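Local coordinates for glycoprotein (PDB 5MDM) that probably attaches the virion to host receptors and, when acidified in the endosome, changes conformation to fuse the viral and endosomal membranes, at residues A[21-31]-A[308-319]. Residues are numbered along the deposited sequence; the frame is centred on the assembly and turned at random.
Sequences TRYCPMGGEWF and LASKSPGKGLAY
Met26 fills the centre of the contact, reaching from the loop 21-31 into the bend of 308-319. With CG anti to the backbone N (chi1 -173°) and the chain bent at its next two torsions, CG packs on CB of Ser310, while the methyl end turns to Leu317 and Tyr319. Met26 CE lies 3.8 Å from Leu317 CB and meets the Tyr319 ring at its edge, 3.7 Å from CE2. The pliant thioether suits this curved path, and its sulfur also accepts a weak hydrogen bond from the backbone: Leu317 N to Met26 SD, 3.5 Å, N-H...S angle 161°. Leu308 CD1 covers one face of the Tyr319 ring.

The branched end of Leu317 meets two aromatic rings. Phe31 CZ comes within 3.7 Å of Leu317 CG, the two side chains crossing at about a right angle, and Leu317 CD1 reaches both Phe31 and Tyr23, 3.9 Å from Tyr23 CE2. Phe31 CZ also lies over a face of the Tyr23 ring.

The CA atoms of Gly28 and Gly314 lie 4.2 Å apart, too close for a side chain on Gly314, and Gly28 CA makes a CA-H...O contact with Lys315 O. Whereas Met26, Leu317 and Tyr319 are buried, Gly28 and Lys315 are partly exposed. The aliphatic part of Lys315 packs through CG on Phe31 CB, while its amine end leads away from the loop; Trp30 lies exposed, its NE1 bonded to Pro25 O.

Cys24 ties the loop to helix 270-295 through its disulfide with Cys287. The contact thus packs a disulfide-tethered loop against strand 316-322, which pairs with 325-338 in an antiparallel sheet of this class III fusion glycoprotein.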
loop_
_atom_site.group_PDB
_atom_site.type_symbol
_atom_site.label_atom_id
_atom_site.label_comp_id
_atom_site.label_asym_id
_atom_site.label_seq_id
_atom_site.Cartn_x
_atom_site.Cartn_y
_atom_site.Cartn_z
ATOM N N THR A 21 -15.161 -35.727 -13.973
ATOM C CA THR A 21 -16.007 -34.599 -13.586
ATOM C C THR A 21 -15.214 -33.540 -12.825
ATOM O O THR A 21 -14.381 -33.855 -11.973
ATOM C CB THR A 21 -17.228 -35.030 -12.750
ATOM O OG1 THR A 21 -16.797 -35.836 -11.648
ATOM C CG2 THR A 21 -18.218 -35.816 -13.604
ATOM N N ARG A 22 -15.491 -32.281 -13.146
ATOM C CA ARG A 22 -14.723 -31.163 -12.623
ATOM C C ARG A 22 -15.448 -30.492 -11.466
ATOM O O ARG A 22 -16.617 -30.124 -11.579
ATOM C CB ARG A 22 -14.455 -30.149 -13.740
ATOM C CG ARG A 22 -13.727 -30.748 -14.929
ATOM C CD ARG A 22 -14.270 -30.249 -16.245
ATOM N NE ARG A 22 -13.414 -29.241 -16.861
ATOM C CZ ARG A 22 -12.721 -29.437 -17.978
ATOM N NH1 ARG A 22 -12.779 -30.605 -18.601
ATOM N NH2 ARG A 22 -11.971 -28.466 -18.476
ATOM N N TYR A 23 -14.749 -30.348 -10.346
ATOM C CA TYR A 23 -15.281 -29.612 -9.207
ATOM C C TYR A 23 -14.486 -28.324 -9.024
ATOM O O TYR A 23 -13.668 -28.215 -8.114
ATOM C CB TYR A 23 -15.223 -30.461 -7.938
ATOM C CG TYR A 23 -16.131 -31.669 -7.966
ATOM C CD1 TYR A 23 -17.443 -31.584 -7.519
ATOM C CD2 TYR A 23 -15.677 -32.897 -8.439
ATOM C CE1 TYR A 23 -18.280 -32.687 -7.540
ATOM C CE2 TYR A 23 -16.510 -34.007 -8.467
ATOM C CZ TYR A 23 -17.809 -33.895 -8.015
ATOM O OH TYR A 23 -18.646 -34.989 -8.040
ATOM N N CYS A 24 -14.728 -27.354 -9.900
ATOM C CA CYS A 24 -13.970 -26.109 -9.897
ATOM C C CYS A 24 -14.788 -24.921 -9.410
ATOM O O CYS A 24 -15.878 -24.654 -9.917
ATOM C CB CYS A 24 -13.431 -25.811 -11.295
ATOM S SG CYS A 24 -12.118 -26.898 -11.806
ATOM N N PRO A 25 -14.259 -24.199 -8.419
ATOM C CA PRO A 25 -13.018 -24.559 -7.739
ATOM C C PRO A 25 -13.348 -25.511 -6.603
ATOM O O PRO A 25 -14.510 -25.584 -6.209
ATOM C CB PRO A 25 -12.546 -23.225 -7.179
ATOM C CG PRO A 25 -13.818 -22.505 -6.879
ATOM C CD PRO A 25 -14.812 -22.928 -7.928
ATOM N N MET A 26 -12.361 -26.234 -6.088
ATOM C CA MET A 26 -12.638 -27.214 -5.045
ATOM C C MET A 26 -13.057 -26.530 -3.751
ATOM O O MET A 26 -12.426 -25.572 -3.297
ATOM C CB MET A 26 -11.440 -28.138 -4.811
ATOM C CG MET A 26 -11.728 -29.290 -3.856
ATOM S SD MET A 26 -13.030 -30.389 -4.434
ATOM C CE MET A 26 -12.257 -31.074 -5.901
ATOM N N GLY A 27 -14.140 -27.024 -3.168
ATOM C CA GLY A 27 -14.662 -26.465 -1.940
ATOM C C GLY A 27 -15.683 -27.401 -1.336
ATOM O O GLY A 27 -16.062 -28.398 -1.952
ATOM N N GLY A 28 -16.127 -27.082 -0.124
ATOM C CA GLY A 28 -17.149 -27.866 0.543
ATOM C C GLY A 28 -18.523 -27.627 -0.051
ATOM O O GLY A 28 -19.463 -28.376 0.221
ATOM N N GLU A 29 -18.637 -26.582 -0.866
ATOM C CA GLU A 29 -19.905 -26.218 -1.489
ATOM C C GLU A 29 -20.440 -27.323 -2.401
ATOM O O GLU A 29 -21.650 -27.519 -2.504
ATOM C CB GLU A 29 -19.772 -24.902 -2.264
ATOM C CG GLU A 29 -18.653 -24.885 -3.299
ATOM C CD GLU A 29 -19.051 -24.170 -4.583
ATOM O OE1 GLU A 29 -18.170 -23.553 -5.221
ATOM O OE2 GLU A 29 -20.242 -24.233 -4.963
ATOM N N TRP A 30 -19.537 -28.048 -3.055
ATOM C CA TRP A 30 -19.933 -29.102 -3.983
ATOM C C TRP A 30 -20.515 -30.304 -3.263
ATOM O O TRP A 30 -21.289 -31.067 -3.839
ATOM C CB TRP A 30 -18.741 -29.560 -4.822
ATOM C CG TRP A 30 -18.232 -28.525 -5.756
ATOM C CD1 TRP A 30 -17.035 -27.878 -5.690
ATOM C CD2 TRP A 30 -18.907 -28.004 -6.903
ATOM N NE1 TRP A 30 -16.919 -26.988 -6.729
ATOM C CE2 TRP A 30 -18.058 -27.045 -7.488
ATOM C CE3 TRP A 30 -20.149 -28.255 -7.493
ATOM C CZ2 TRP A 30 -18.408 -26.340 -8.633
ATOM C CZ3 TRP A 30 -20.496 -27.553 -8.628
ATOM C CH2 TRP A 30 -19.629 -26.607 -9.186
ATOM N N PHE A 31 -20.136 -30.472 -2.001
ATOM C CA PHE A 31 -20.463 -31.694 -1.282
ATOM C C PHE A 31 -21.348 -31.455 -0.061
ATOM O O PHE A 31 -21.027 -30.654 0.820
ATOM C CB PHE A 31 -19.184 -32.448 -0.908
ATOM C CG PHE A 31 -18.300 -32.745 -2.085
ATOM C CD1 PHE A 31 -18.506 -33.879 -2.854
ATOM C CD2 PHE A 31 -17.273 -31.882 -2.432
ATOM C CE1 PHE A 31 -17.698 -34.152 -3.948
ATOM C CE2 PHE A 31 -16.464 -32.147 -3.522
ATOM C CZ PHE A 31 -16.677 -33.285 -4.281
ATOM N N LEU A 308 -6.151 -27.885 -8.558
ATOM C CA LEU A 308 -7.355 -28.661 -8.285
ATOM C C LEU A 308 -7.654 -28.676 -6.797
ATOM O O LEU A 308 -8.736 -29.084 -6.374
ATOM C CB LEU A 308 -7.187 -30.103 -8.770
ATOM C CG LEU A 308 -6.863 -30.344 -10.243
ATOM C CD1 LEU A 308 -6.754 -31.825 -10.513
ATOM C CD2 LEU A 308 -7.922 -29.720 -11.122
ATOM N N ALA A 309 -6.681 -28.238 -6.008
ATOM C CA ALA A 309 -6.792 -28.258 -4.553
ATOM C C ALA A 309 -7.870 -27.316 -4.036
ATOM O O ALA A 309 -8.166 -26.295 -4.648
ATOM C CB ALA A 309 -5.457 -27.901 -3.927
ATOM N N SER A 310 -8.450 -27.663 -2.897
ATOM C CA SER A 310 -9.340 -26.751 -2.204
ATOM C C SER A 310 -8.482 -25.735 -1.479
ATOM O O SER A 310 -7.455 -26.088 -0.900
ATOM C CB SER A 310 -10.206 -27.503 -1.198
ATOM O OG SER A 310 -11.102 -26.624 -0.550
ATOM N N LYS A 311 -8.892 -24.471 -1.516
ATOM C CA LYS A 311 -8.147 -23.434 -0.814
ATOM C C LYS A 311 -8.820 -23.045 0.492
ATOM O O LYS A 311 -8.309 -22.214 1.232
ATOM C CB LYS A 311 -7.936 -22.204 -1.697
ATOM C CG LYS A 311 -6.938 -22.410 -2.820
ATOM C CD LYS A 311 -6.537 -21.081 -3.430
ATOM C CE LYS A 311 -5.552 -21.258 -4.570
ATOM N NZ LYS A 311 -5.040 -19.934 -5.033
ATOM N N SER A 312 -9.964 -23.657 0.774
ATOM C CA SER A 312 -10.708 -23.382 1.997
ATOM C C SER A 312 -11.095 -24.702 2.650
ATOM O O SER A 312 -11.192 -25.725 1.972
ATOM C CB SER A 312 -11.967 -22.588 1.668
ATOM O OG SER A 312 -12.867 -23.382 0.913
ATOM N N PRO A 313 -11.316 -24.692 3.973
ATOM C CA PRO A 313 -11.745 -25.914 4.658
ATOM C C PRO A 313 -13.087 -26.407 4.126
ATOM O O PRO A 313 -13.875 -25.618 3.591
ATOM C CB PRO A 313 -11.891 -25.465 6.112
ATOM C CG PRO A 313 -11.010 -24.288 6.234
ATOM C CD PRO A 313 -11.086 -23.587 4.916
ATOM N N GLY A 314 -13.335 -27.705 4.259
ATOM C CA GLY A 314 -14.577 -28.288 3.794
ATOM C C GLY A 314 -14.400 -29.682 3.227
ATOM O O GLY A 314 -13.291 -30.096 2.881
ATOM N N LYS A 315 -15.507 -30.413 3.141
ATOM C CA LYS A 315 -15.506 -31.726 2.520
ATOM C C LYS A 315 -15.191 -31.549 1.041
ATOM O O LYS A 315 -15.874 -30.805 0.341
ATOM C CB LYS A 315 -16.871 -32.396 2.710
ATOM C CG LYS A 315 -17.001 -33.783 2.096
ATOM C CD LYS A 315 -16.170 -34.818 2.838
ATOM C CE LYS A 315 -16.249 -36.182 2.158
ATOM N NZ LYS A 315 -15.437 -37.203 2.876
ATOM N N GLY A 316 -14.139 -32.207 0.572
ATOM C CA GLY A 316 -13.769 -32.136 -0.829
ATOM C C GLY A 316 -12.982 -33.329 -1.340
ATOM O O GLY A 316 -13.000 -34.412 -0.751
ATOM N N LEU A 317 -12.291 -33.124 -2.454
ATOM C CA LEU A 317 -11.467 -34.160 -3.052
ATOM C C LEU A 317 -10.029 -33.683 -3.184
ATOM O O LEU A 317 -9.770 -32.495 -3.361
ATOM C CB LEU A 317 -12.002 -34.530 -4.433
ATOM C CG LEU A 317 -13.455 -34.993 -4.514
ATOM C CD1 LEU A 317 -13.812 -35.346 -5.947
ATOM C CD2 LEU A 317 -13.686 -36.178 -3.600
ATOM N N ALA A 318 -9.091 -34.614 -3.091
ATOM C CA ALA A 318 -7.699 -34.311 -3.365
ATOM C C ALA A 318 -7.281 -35.109 -4.591
ATOM O O ALA A 318 -7.918 -36.106 -4.935
ATOM C CB ALA A 318 -6.832 -34.656 -2.172
ATOM N N TYR A 319 -6.219 -34.666 -5.252
ATOM C CA TYR A 319 -5.757 -35.309 -6.477
ATOM C C TYR A 319 -4.253 -35.550 -6.429
ATOM O O TYR A 319 -3.508 -34.770 -5.834
ATOM C CB TYR A 319 -6.116 -34.454 -7.701
ATOM C CG TYR A 319 -7.605 -34.302 -7.934
ATOM C CD1 TYR A 319 -8.290 -35.192 -8.744
ATOM C CD2 TYR A 319 -8.323 -33.276 -7.339
ATOM C CE1 TYR A 319 -9.648 -35.066 -8.956
ATOM C CE2 TYR A 319 -9.684 -33.144 -7.543
ATOM C CZ TYR A 319 -10.342 -34.040 -8.356
ATOM O OH TYR A 319 -11.698 -33.917 -8.573
#